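Local atomic coordinates of phosphotriesterase family protein (Listeria monocytogenes serotype 4b str. H7858, PDB entry 3PNZ), a protein that probably hydrolyses phosphorylated sugar lactones, as a zinc-dependent lactonase of the phosphotriesterase family within the amidohydrolase superfamily. Residues 196-201 with 226-231; 235-240 with 256-261; 111-116 with 132-137; 108-111 with 116-119. All coordinates share one frame; numbering follows the deposited sequence.

Contact 1: 196-201 with 226-231; sequences EQIEIL and KQVAKT
Ile198 and Thr231 meet tip to tip, and their meeting is a compact example of how two helices on the outside of a barrel are bridged by very few atoms. Most of the reach from segment 196-201 is made by Ile198 CD1, which comes 4.0 Å from Thr231 OG1 and 4.1 Å from Thr231 CG2. This methyl therefore sits against both branches of the threonine, and the branch methyl Ile198 CG2 also comes 4.3 Å from Thr231 CG2. Val228 adds a looser apolar touch, its CG1 lying 4.5 Å from Ile198 CD1.

The next shell fixes the threonine. Its hydroxyl turns back to donate to Val228 O, with OG1 and O 2.7 Å apart and a C=O...donor angle of 162°. OG1 reaches that carbonyl from a position between the backbone N and the carbonyl carbon, chi1 70°, which leaves CG2 beside the backbone N. Thr231 N also donates to Val228 O, so one carbonyl accepts from both the backbone N and the hydroxyl of Thr231, and Ala233 N is hydrogen-bonded to its OG1. The polar end of Thr231 is thus occupied along its own chain, while toward Ile198 it offers plain van der Waals contact.

On the other helix, Gln197 is bound through its amide to Thr157, Ser186 and His187, and His187 is a zinc ligand. Ile198, the next residue, points toward the neighbouring helix instead. Ile198 and Val228 both also rest on Ile213 of strand 211-213, so helices 194-203 and 222-229 pack side by side over that strand in the outer layer of the TIM barrel.

Contact 2: 235-240 with 256-261; sequences MSFDGI and LYLVSE
Apolar packing joins Met235 and Phe237 to Leu258, and a single methyl, Leu258 CD1, does the work for the helix. It lies near the plane of the Phe237 ring and meets the edge, 3.8 Å from Phe237 CZ and 3.9 Å from Phe237 CE2. From Met235 it receives the end of the thioether: CE is 4.0 Å from Leu258 CD1, and SD 4.1 Å. The Met235 chain is bent at its last torsion, chi3 70°, which brings sulfur and methyl to almost equal distances. Met235 and Leu258 cross at about a right angle, so the methionine lies across the leucine instead of running alongside it.

The polar bonds lie within each segment or run to other parts of the barrel. On the strand side Ser236 OG donates to Asp238 OD2 over 2.8 Å, meeting the carboxylate on its anti side and 28° out of plane. Asp238 OD1 binds His215 ND1, and because His215 is a zinc ligand, this pair belongs to the second shell of the metal site. On the helix, Ser260 OG donates to Tyr257 O, 2.7 Å away, near the C-terminal end.

Of the rings, Phe237 meets His225 with the planes at about 75°, and Glu261 CG sits over one face of the Tyr257 ring, 3.5 Å above the plane and offset toward the rim. Phe237 and Met235 face outward from strand 234-237, while Ser236, between them, is turned from the helix. Helix 248-260 covers that outer side as the crossover of the beta-alpha-beta unit leading to strand 267-269, with helix 222-229 flanking Met235.

Contact 3: 111-116 with 132-137; sequences PIIGDF and TEFVVN
The helix that brings Phe134 against Ile112 and Ile113 is tied down at Thr132 OG1, whose one hydroxyl hydrogen must be shared or alternate between two carbonyls, Thr128 O a turn earlier and Ala172 O of helix 164-180. Two residues on, Phe134 points to the other side, its CG anti to the backbone N (chi1 162°), and the ring is carried out toward segment 111-116. This is a worked case of an aromatic side chain that joins a long helix to a short one.

Ile113 makes the closer touch. Its CG1 lies 3.9 Å from Phe134 CE1 and 4.0 Å from Phe134 CD1, coming obliquely to the CD1-CE1 bond of the ring, and its terminal methyl CD1 is 4.1 Å from Phe134 CE1. Ile112 adds CG2 at the ring edge, close to its plane, 4.4 Å from Phe134 CD1; this is the more exposed margin of the contact.

Past Ile113 the helix stops: Gly114 takes a positive phi of 123°, and the chain turns through Asp115, the centre of an inverse gamma turn. Phe116 then comes back with its ring edge toward Ile113 O. Trp122 of helix 119-124 meets Phe134 edge-to-face and also touches Ile113 and Phe116, so helices 110-113, 119-124 and 128-140 meet around Trp122, the last backed by helix 164-180.

Contact 4: 108-111 with 116-119; sequences ELKP and FETY
The Tyr119 ring is approached obliquely by Leu109, whose CD1 is 3.9 Å from Tyr119 OH and 4.3 Å from Tyr119 CE1; the two side chains cross at about a right angle. The phenol oxygen also makes a weak hydrogen bond to Val69 O. The second flat group, the Phe116 ring, meets Trp122 with the planes inclined at about 40° and touches Ile105, whereas it is the Phe116 backbone that faces segment 108-111.

The loop illustrates how a short connection links two short helices: segment 108-111 leads into helix 110-113, and Thr118 occupies the N-cap of helix 119-124, its OG1 bonded to Glu121 N. Glu121 answers with OE2 to Glu117 N.

Lys110 spans the gap between the two sides. Beyond CG its chain is extended, which lays CE 3.4 Å from Phe116 O and NZ 3.6 Å from the same oxygen. Neither approach is a hydrogen bond, and Phe116 O, buried here, has no polar partner in the model. The ammonium lies 4.4 Å from Glu117 OE1, too far for a salt bridge, and forms a long, weak ion pair with Asp115 OD1.

The four contacts fall into two pairs. Contacts 1 and 2 adjoin, their centres 16 Å apart, and share a seam: Lys226 NZ forms a 2.6 Å salt bridge with Glu261 OE1, while Ala229 CB packs 3.7 Å from Met235 SD, so successive barrel units are joined laterally. Contacts 3 and 4 have centres about 9 Å apart and share Pro111, Phe116 and helix 110-113. Contacts 2 and 3 lie on opposite sides of the chain's centre, about 35 Å between centres. The Phe237 side chain of contact 2 is about 13 Å from a zinc ion; contacts 1 and 2 also reach the metal site, held by His22, His24, carboxylated Lys154, His187, His215 and Asp272, through Gln197 to His187 O and Asp238 to His215.

Contact 1: 196-201 with 226-231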
loop_
_atom_site.group_PDB
_atom_site.type_symbol
_atom_site.label_atom_id
_atom_site.label_comp_id
_atom_site.label_asym_id
_atom_site.label_seq_id
_atom_site.Cartn_x
_atom_site.Cartn_y
_atom_site.Cartn_z
ATOM N N GLU A 196 2.938 17.634 5.431
ATOM C CA GLU A 196 1.603 18.205 5.545
ATOM C C GLU A 196 0.554 17.146 5.914
ATOM O O GLU A 196 -0.373 17.433 6.677
ATOM C CB GLU A 196 1.208 18.951 4.271
ATOM C CG GLU A 196 2.034 20.227 4.048
ATOM C CD GLU A 196 3.426 19.957 3.502
ATOM O OE1 GLU A 196 3.726 18.809 3.116
ATOM O OE2 GLU A 196 4.234 20.910 3.444
ATOM N N GLN A 197 0.697 15.937 5.373
ATOM C CA GLN A 197 -0.150 14.826 5.793
ATOM C C GLN A 197 0.004 14.637 7.295
ATOM O O GLN A 197 -0.977 14.493 8.022
ATOM C CB GLN A 197 0.255 13.528 5.105
ATOM C CG GLN A 197 -0.061 13.470 3.615
ATOM C CD GLN A 197 0.273 12.115 3.028
ATOM O OE1 GLN A 197 0.876 11.268 3.690
ATOM N NE2 GLN A 197 -0.121 11.901 1.780
ATOM N N ILE A 198 1.252 14.640 7.746
ATOM C CA ILE A 198 1.556 14.436 9.160
ATOM C C ILE A 198 0.908 15.505 10.043
ATOM O O ILE A 198 0.398 15.196 11.116
ATOM C CB ILE A 198 3.079 14.327 9.389
ATOM C CG1 ILE A 198 3.566 12.951 8.919
ATOM C CG2 ILE A 198 3.452 14.595 10.839
ATOM C CD1 ILE A 198 5.041 12.898 8.595
ATOM N N GLU A 199 0.901 16.756 9.589
ATOM C CA GLU A 199 0.282 17.812 10.385
ATOM C C GLU A 199 -1.213 17.571 10.570
ATOM O O GLU A 199 -1.756 17.798 11.651
ATOM C CB GLU A 199 0.527 19.190 9.770
ATOM C CG GLU A 199 1.914 19.736 10.059
ATOM C CD GLU A 199 2.245 19.717 11.546
ATOM O OE1 GLU A 199 1.389 20.146 12.354
ATOM O OE2 GLU A 199 3.358 19.272 11.904
ATOM N N ILE A 200 -1.882 17.121 9.516
ATOM C CA ILE A 200 -3.310 16.837 9.616
ATOM C C ILE A 200 -3.553 15.679 10.577
ATOM O O ILE A 200 -4.472 15.716 11.400
ATOM C CB ILE A 200 -3.941 16.571 8.248
ATOM C CG1 ILE A 200 -3.914 17.859 7.419
ATOM C CG2 ILE A 200 -5.382 16.062 8.412
ATOM C CD1 ILE A 200 -4.266 17.662 5.966
ATOM N N LEU A 201 -2.717 14.655 10.480
ATOM C CA LEU A 201 -2.845 13.507 11.377
ATOM C C LEU A 201 -2.595 13.914 12.824
ATOM O O LEU A 201 -3.245 13.402 13.733
ATOM C CB LEU A 201 -1.895 12.389 10.957
ATOM C CG LEU A 201 -2.259 11.759 9.610
ATOM C CD1 LEU A 201 -1.198 10.761 9.181
ATOM C CD2 LEU A 201 -3.631 11.097 9.679
ATOM N N LYS A 226 14.762 12.312 6.482
ATOM C CA LYS A 226 15.057 12.364 7.916
ATOM C C LYS A 226 13.975 13.117 8.699
ATOM O O LYS A 226 13.619 12.723 9.818
ATOM C CB LYS A 226 16.435 12.985 8.163
ATOM C CG LYS A 226 16.795 13.119 9.644
ATOM C CD LYS A 226 18.306 13.272 9.833
ATOM C CE LYS A 226 18.670 13.263 11.316
ATOM N NZ LYS A 226 20.134 13.454 11.522
ATOM N N GLN A 227 13.446 14.198 8.121
ATOM C CA GLN A 227 12.319 14.900 8.738
ATOM C C GLN A 227 11.140 13.954 8.936
ATOM O O GLN A 227 10.502 13.942 9.989
ATOM C CB GLN A 227 11.855 16.073 7.875
ATOM C CG GLN A 227 12.726 17.316 7.888
ATOM C CD GLN A 227 12.168 18.360 6.927
ATOM O OE1 GLN A 227 12.090 18.120 5.720
ATOM N NE2 GLN A 227 11.762 19.508 7.458
ATOM N N VAL A 228 10.831 13.178 7.906
ATOM C CA VAL A 228 9.720 12.235 7.996
ATOM C C VAL A 228 10.036 11.142 9.012
ATOM O O VAL A 228 9.215 10.821 9.873
ATOM C CB VAL A 228 9.393 11.614 6.629
ATOM C CG1 VAL A 228 8.345 10.522 6.766
ATOM C CG2 VAL A 228 8.887 12.696 5.687
ATOM N N ALA A 229 11.230 10.578 8.911
ATOM C CA ALA A 229 11.610 9.455 9.773
ATOM C C ALA A 229 11.592 9.821 11.257
ATOM O O ALA A 229 11.271 8.989 12.107
ATOM C CB ALA A 229 12.980 8.932 9.380
ATOM N N LYS A 230 11.955 11.058 11.572
ATOM C CA LYS A 230 11.986 11.500 12.964
ATOM C C LYS A 230 10.634 11.415 13.663
ATOM O O LYS A 230 10.581 11.362 14.894
ATOM C CB LYS A 230 12.486 12.943 13.053
ATOM C CG LYS A 230 13.988 13.101 12.969
ATOM C CD LYS A 230 14.307 14.576 13.214
ATOM C CE LYS A 230 15.778 14.893 13.127
ATOM N NZ LYS A 230 15.969 16.352 13.400
ATOM N N THR A 231 9.548 11.418 12.891
ATOM C CA THR A 231 8.206 11.339 13.463
ATOM C C THR A 231 7.862 9.929 13.927
ATOM O O THR A 231 6.935 9.742 14.707
ATOM C CB THR A 231 7.113 11.764 12.462
ATOM O OG1 THR A 231 6.996 10.778 11.425
ATOM C CG2 THR A 231 7.408 13.145 11.874
#

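Contact 2: 235-240 with 256-261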
loop_
_atom_site.group_PDB
_atom_site.type_symbol
_atom_site.label_atom_id
_atom_site.label_comp_id
_atom_site.label_asym_id
_atom_site.label_seq_id
_atom_site.Cartn_x
_atom_site.Cartn_y
_atom_site.Cartn_z
ATOM N N MET A 235 8.279 4.204 6.341
ATOM C CA MET A 235 8.568 4.822 5.045
ATOM C C MET A 235 8.700 3.737 4.012
ATOM O O MET A 235 9.573 2.869 4.109
ATOM C CB MET A 235 9.832 5.664 5.136
ATOM C CG MET A 235 9.651 6.806 6.132
ATOM S SD MET A 235 11.149 7.733 6.383
ATOM C CE MET A 235 11.267 8.543 4.770
ATOM N N SER A 236 7.802 3.773 3.033
ATOM C CA SER A 236 7.701 2.720 2.047
ATOM C C SER A 236 8.492 3.080 0.790
ATOM O O SER A 236 8.198 4.075 0.115
ATOM C CB SER A 236 6.231 2.454 1.702
ATOM O OG SER A 236 6.118 1.398 0.761
ATOM N N PHE A 237 9.508 2.276 0.500
ATOM C CA PHE A 237 10.240 2.369 -0.760
ATOM C C PHE A 237 9.632 1.323 -1.681
ATOM O O PHE A 237 10.001 0.146 -1.638
ATOM C CB PHE A 237 11.739 2.143 -0.531
ATOM C CG PHE A 237 12.413 3.284 0.171
ATOM C CD1 PHE A 237 13.268 4.142 -0.516
ATOM C CD2 PHE A 237 12.171 3.524 1.517
ATOM C CE1 PHE A 237 13.871 5.209 0.129
ATOM C CE2 PHE A 237 12.768 4.595 2.178
ATOM C CZ PHE A 237 13.622 5.441 1.483
ATOM N N ASP A 238 8.672 1.745 -2.500
ATOM C CA ASP A 238 7.848 0.778 -3.223
ATOM C C ASP A 238 7.945 0.923 -4.731
ATOM O O ASP A 238 7.105 0.410 -5.469
ATOM C CB ASP A 238 6.392 0.849 -2.744
ATOM C CG ASP A 238 5.894 2.265 -2.636
ATOM O OD1 ASP A 238 6.087 3.022 -3.607
ATOM O OD2 ASP A 238 5.316 2.631 -1.588
ATOM N N GLY A 239 8.985 1.613 -5.181
ATOM C CA GLY A 239 9.256 1.743 -6.602
ATOM C C GLY A 239 10.474 0.951 -7.055
ATOM O O GLY A 239 11.130 1.325 -8.033
ATOM N N ILE A 240 10.780 -0.145 -6.356
ATOM C CA ILE A 240 11.900 -0.996 -6.735
ATOM C C ILE A 240 11.775 -1.391 -8.198
ATOM O O ILE A 240 10.685 -1.749 -8.663
ATOM C CB ILE A 240 11.968 -2.281 -5.880
ATOM C CG1 ILE A 240 12.115 -1.940 -4.393
ATOM C CG2 ILE A 240 13.108 -3.192 -6.356
ATOM C CD1 ILE A 240 13.266 -0.996 -4.074
ATOM N N LEU A 256 20.028 3.258 2.609
ATOM C CA LEU A 256 21.207 3.134 3.462
ATOM C C LEU A 256 21.512 4.421 4.225
ATOM O O LEU A 256 22.046 4.372 5.335
ATOM C CB LEU A 256 22.421 2.653 2.660
ATOM C CG LEU A 256 22.299 1.222 2.129
ATOM C CD1 LEU A 256 23.516 0.882 1.285
ATOM C CD2 LEU A 256 22.138 0.236 3.285
ATOM N N TYR A 257 21.157 5.573 3.663
ATOM C CA TYR A 257 21.269 6.809 4.442
ATOM C C TYR A 257 20.374 6.748 5.677
ATOM O O TYR A 257 20.799 7.094 6.790
ATOM C CB TYR A 257 20.927 8.054 3.611
ATOM C CG TYR A 257 20.854 9.293 4.466
ATOM C CD1 TYR A 257 22.011 9.899 4.941
ATOM C CD2 TYR A 257 19.629 9.839 4.830
ATOM C CE1 TYR A 257 21.954 11.026 5.743
ATOM C CE2 TYR A 257 19.560 10.973 5.637
ATOM C CZ TYR A 257 20.723 11.559 6.083
ATOM O OH TYR A 257 20.652 12.678 6.880
ATOM N N LEU A 258 19.131 6.320 5.491
ATOM C CA LEU A 258 18.213 6.222 6.623
ATOM C C LEU A 258 18.736 5.201 7.636
ATOM O O LEU A 258 18.661 5.438 8.842
ATOM C CB LEU A 258 16.794 5.871 6.168
ATOM C CG LEU A 258 16.009 7.057 5.581
ATOM C CD1 LEU A 258 14.737 6.572 4.894
ATOM C CD2 LEU A 258 15.674 8.092 6.672
ATOM N N VAL A 259 19.286 4.090 7.148
ATOM C CA VAL A 259 19.884 3.106 8.058
ATOM C C VAL A 259 21.018 3.757 8.845
ATOM O O VAL A 259 21.097 3.620 10.069
ATOM C CB VAL A 259 20.377 1.839 7.334
ATOM C CG1 VAL A 259 21.118 0.915 8.307
ATOM C CG2 VAL A 259 19.209 1.095 6.694
ATOM N N SER A 260 21.880 4.498 8.156
ATOM C CA SER A 260 23.003 5.137 8.831
ATOM C C SER A 260 22.553 6.149 9.889
ATOM O O SER A 260 23.274 6.408 10.852
ATOM C CB SER A 260 23.962 5.789 7.819
ATOM O OG SER A 260 23.426 7.012 7.340
ATOM N N GLU A 261 21.362 6.720 9.721
ATOM C CA GLU A 261 20.876 7.712 10.668
ATOM C C GLU A 261 20.037 7.095 11.791
ATOM O O GLU A 261 19.502 7.814 12.636
ATOM C CB GLU A 261 20.094 8.812 9.939
ATOM C CG GLU A 261 20.978 9.677 9.043
ATOM C CD GLU A 261 21.870 10.617 9.844
ATOM O OE1 GLU A 261 21.377 11.236 10.809
ATOM O OE2 GLU A 261 23.066 10.742 9.512
#

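Contact 3: 111-116 with 132-137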
loop_
_atom_site.group_PDB
_atom_site.type_symbol
_atom_site.label_atom_id
_atom_site.label_comp_id
_atom_site.label_asym_id
_atom_site.label_seq_id
_atom_site.Cartn_x
_atom_site.Cartn_y
_atom_site.Cartn_z
ATOM N N PRO A 111 -25.336 0.156 -3.519
ATOM C CA PRO A 111 -26.031 -0.256 -2.294
ATOM C C PRO A 111 -25.224 0.069 -1.037
ATOM O O PRO A 111 -25.799 0.237 0.043
ATOM C CB PRO A 111 -26.153 -1.775 -2.456
ATOM C CG PRO A 111 -26.101 -2.010 -3.917
ATOM C CD PRO A 111 -25.166 -0.965 -4.461
ATOM N N ILE A 112 -23.904 0.144 -1.171
ATOM C CA ILE A 112 -23.034 0.394 -0.024
ATOM C C ILE A 112 -22.764 1.884 0.169
ATOM O O ILE A 112 -22.873 2.410 1.277
ATOM C CB ILE A 112 -21.684 -0.335 -0.178
ATOM C CG1 ILE A 112 -21.909 -1.837 -0.359
ATOM C CG2 ILE A 112 -20.785 -0.056 1.022
ATOM C CD1 ILE A 112 -20.702 -2.574 -0.889
ATOM N N ILE A 113 -22.421 2.557 -0.922
ATOM C CA ILE A 113 -21.995 3.950 -0.877
ATOM C C ILE A 113 -23.149 4.928 -1.078
ATOM O O ILE A 113 -23.172 6.016 -0.491
ATOM C CB ILE A 113 -20.904 4.202 -1.937
ATOM C CG1 ILE A 113 -19.541 3.785 -1.384
ATOM C CG2 ILE A 113 -20.894 5.649 -2.376
ATOM C CD1 ILE A 113 -18.419 3.878 -2.408
ATOM N N GLY A 114 -24.111 4.534 -1.903
ATOM C CA GLY A 114 -25.212 5.410 -2.252
ATOM C C GLY A 114 -25.301 5.591 -3.753
ATOM O O GLY A 114 -24.388 5.207 -4.488
ATOM N N ASP A 115 -26.401 6.177 -4.212
ATOM C CA ASP A 115 -26.617 6.363 -5.639
ATOM C C ASP A 115 -25.887 7.604 -6.142
ATOM O O ASP A 115 -26.494 8.658 -6.357
ATOM C CB ASP A 115 -28.110 6.461 -5.952
ATOM C CG ASP A 115 -28.407 6.305 -7.432
ATOM O OD1 ASP A 115 -27.544 5.767 -8.160
ATOM O OD2 ASP A 115 -29.505 6.716 -7.866
ATOM N N PHE A 116 -24.578 7.471 -6.324
ATOM C CA PHE A 116 -23.755 8.560 -6.832
ATOM C C PHE A 116 -23.128 8.150 -8.161
ATOM O O PHE A 116 -22.773 6.990 -8.358
ATOM C CB PHE A 116 -22.656 8.917 -5.829
ATOM C CG PHE A 116 -23.165 9.538 -4.556
ATOM C CD1 PHE A 116 -23.607 10.851 -4.539
ATOM C CD2 PHE A 116 -23.174 8.819 -3.375
ATOM C CE1 PHE A 116 -24.061 11.435 -3.370
ATOM C CE2 PHE A 116 -23.626 9.392 -2.200
ATOM C CZ PHE A 116 -24.070 10.704 -2.196
ATOM N N THR A 132 -16.234 8.097 7.273
ATOM C CA THR A 132 -15.613 7.279 8.305
ATOM C C THR A 132 -16.354 5.943 8.437
ATOM O O THR A 132 -15.735 4.889 8.458
ATOM C CB THR A 132 -15.579 8.006 9.651
ATOM O OG1 THR A 132 -14.734 9.164 9.546
ATOM C CG2 THR A 132 -15.050 7.081 10.757
ATOM N N GLU A 133 -17.682 5.994 8.497
ATOM C CA GLU A 133 -18.480 4.772 8.615
ATOM C C GLU A 133 -18.163 3.783 7.499
ATOM O O GLU A 133 -18.047 2.578 7.736
ATOM C CB GLU A 133 -19.975 5.086 8.604
ATOM C CG GLU A 133 -20.456 5.923 9.767
ATOM C CD GLU A 133 -21.975 5.943 9.870
ATOM O OE1 GLU A 133 -22.628 5.107 9.201
ATOM O OE2 GLU A 133 -22.509 6.792 10.620
ATOM N N PHE A 134 -18.046 4.297 6.278
ATOM C CA PHE A 134 -17.715 3.474 5.123
ATOM C C PHE A 134 -16.383 2.739 5.313
ATOM O O PHE A 134 -16.285 1.530 5.078
ATOM C CB PHE A 134 -17.669 4.327 3.846
ATOM C CG PHE A 134 -16.929 3.670 2.722
ATOM C CD1 PHE A 134 -17.542 2.703 1.946
ATOM C CD2 PHE A 134 -15.607 4.001 2.459
ATOM C CE1 PHE A 134 -16.854 2.077 0.924
ATOM C CE2 PHE A 134 -14.914 3.382 1.436
ATOM C CZ PHE A 134 -15.537 2.419 0.669
ATOM N N VAL A 135 -15.362 3.472 5.746
ATOM C CA VAL A 135 -14.041 2.893 5.952
ATOM C C VAL A 135 -14.069 1.885 7.103
ATOM O O VAL A 135 -13.500 0.803 7.006
ATOM C CB VAL A 135 -12.976 3.984 6.222
ATOM C CG1 VAL A 135 -11.611 3.357 6.491
ATOM C CG2 VAL A 135 -12.898 4.960 5.044
ATOM N N VAL A 136 -14.733 2.249 8.195
ATOM C CA VAL A 136 -14.852 1.343 9.334
ATOM C C VAL A 136 -15.517 0.027 8.921
ATOM O O VAL A 136 -15.080 -1.057 9.312
ATOM C CB VAL A 136 -15.643 1.985 10.485
ATOM C CG1 VAL A 136 -15.923 0.951 11.579
ATOM C CG2 VAL A 136 -14.878 3.166 11.058
ATOM N N ASN A 137 -16.564 0.128 8.111
ATOM C CA ASN A 137 -17.294 -1.059 7.669
ATOM C C ASN A 137 -16.436 -1.972 6.796
ATOM O O ASN A 137 -16.575 -3.194 6.847
ATOM C CB ASN A 137 -18.591 -0.664 6.956
ATOM C CG ASN A 137 -19.641 -0.106 7.919
ATOM O OD1 ASN A 137 -19.579 -0.338 9.129
ATOM N ND2 ASN A 137 -20.606 0.633 7.383
#

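Contact 4: 108-111 with 116-119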
loop_
_atom_site.group_PDB
_atom_site.type_symbol
_atom_site.label_atom_id
_atom_site.label_comp_id
_atom_site.label_asym_id
_atom_site.label_seq_id
_atom_site.Cartn_x
_atom_site.Cartn_y
_atom_site.Cartn_z
ATOM N N GLU A 108 -22.191 -2.374 -8.150
ATOM C CA GLU A 108 -22.057 -3.116 -6.901
ATOM C C GLU A 108 -21.813 -2.224 -5.685
ATOM O O GLU A 108 -22.068 -2.628 -4.551
ATOM C CB GLU A 108 -20.933 -4.151 -7.007
ATOM C CG GLU A 108 -21.193 -5.276 -8.003
ATOM C CD GLU A 108 -20.799 -4.917 -9.425
ATOM O OE1 GLU A 108 -20.403 -3.755 -9.666
ATOM O OE2 GLU A 108 -20.883 -5.802 -10.305
ATOM N N LEU A 109 -21.305 -1.017 -5.915
ATOM C CA LEU A 109 -20.979 -0.118 -4.815
ATOM C C LEU A 109 -22.170 0.713 -4.358
ATOM O O LEU A 109 -22.195 1.205 -3.231
ATOM C CB LEU A 109 -19.836 0.821 -5.208
ATOM C CG LEU A 109 -18.443 0.201 -5.314
ATOM C CD1 LEU A 109 -17.443 1.249 -5.784
ATOM C CD2 LEU A 109 -18.021 -0.378 -3.976
ATOM N N LYS A 110 -23.148 0.889 -5.236
ATOM C CA LYS A 110 -24.235 1.824 -4.952
ATOM C C LYS A 110 -25.070 1.458 -3.721
ATOM O O LYS A 110 -25.460 2.340 -2.959
ATOM C CB LYS A 110 -25.107 2.050 -6.191
ATOM C CG LYS A 110 -24.309 2.609 -7.359
ATOM C CD LYS A 110 -25.152 3.418 -8.334
ATOM C CE LYS A 110 -24.250 4.074 -9.374
ATOM N NZ LYS A 110 -24.990 4.938 -10.331
ATOM N N PRO A 111 -25.336 0.156 -3.519
ATOM C CA PRO A 111 -26.031 -0.256 -2.294
ATOM C C PRO A 111 -25.224 0.069 -1.037
ATOM O O PRO A 111 -25.799 0.237 0.043
ATOM C CB PRO A 111 -26.153 -1.775 -2.456
ATOM C CG PRO A 111 -26.101 -2.010 -3.917
ATOM C CD PRO A 111 -25.166 -0.965 -4.461
ATOM N N PHE A 116 -24.578 7.471 -6.324
ATOM C CA PHE A 116 -23.755 8.560 -6.832
ATOM C C PHE A 116 -23.128 8.150 -8.161
ATOM O O PHE A 116 -22.773 6.990 -8.358
ATOM C CB PHE A 116 -22.656 8.917 -5.829
ATOM C CG PHE A 116 -23.165 9.538 -4.556
ATOM C CD1 PHE A 116 -23.607 10.851 -4.539
ATOM C CD2 PHE A 116 -23.174 8.819 -3.375
ATOM C CE1 PHE A 116 -24.061 11.435 -3.370
ATOM C CE2 PHE A 116 -23.626 9.392 -2.200
ATOM C CZ PHE A 116 -24.070 10.704 -2.196
ATOM N N GLU A 117 -22.988 9.109 -9.067
ATOM C CA GLU A 117 -22.440 8.839 -10.392
ATOM C C GLU A 117 -20.942 8.550 -10.326
ATOM O O GLU A 117 -20.469 7.556 -10.873
ATOM C CB GLU A 117 -22.705 10.021 -11.327
ATOM C CG GLU A 117 -22.333 9.763 -12.782
ATOM C CD GLU A 117 -23.182 8.672 -13.417
ATOM O OE1 GLU A 117 -24.318 8.445 -12.939
ATOM O OE2 GLU A 117 -22.717 8.042 -14.393
ATOM N N THR A 118 -20.212 9.427 -9.643
ATOM C CA THR A 118 -18.754 9.341 -9.565
ATOM C C THR A 118 -18.289 9.381 -8.110
ATOM O O THR A 118 -19.051 9.739 -7.216
ATOM C CB THR A 118 -18.101 10.532 -10.277
ATOM O OG1 THR A 118 -18.466 11.739 -9.601
ATOM C CG2 THR A 118 -18.561 10.609 -11.735
ATOM N N TYR A 119 -17.030 9.027 -7.875
ATOM C CA TYR A 119 -16.479 9.122 -6.530
ATOM C C TYR A 119 -16.446 10.565 -6.058
ATOM O O TYR A 119 -16.641 10.842 -4.875
ATOM C CB TYR A 119 -15.062 8.567 -6.484
ATOM C CG TYR A 119 -14.951 7.108 -6.816
ATOM C CD1 TYR A 119 -15.142 6.137 -5.840
ATOM C CD2 TYR A 119 -14.615 6.698 -8.098
ATOM C CE1 TYR A 119 -15.028 4.795 -6.141
ATOM C CE2 TYR A 119 -14.494 5.362 -8.409
ATOM C CZ TYR A 119 -14.696 4.415 -7.426
ATOM O OH TYR A 119 -14.567 3.086 -7.736
#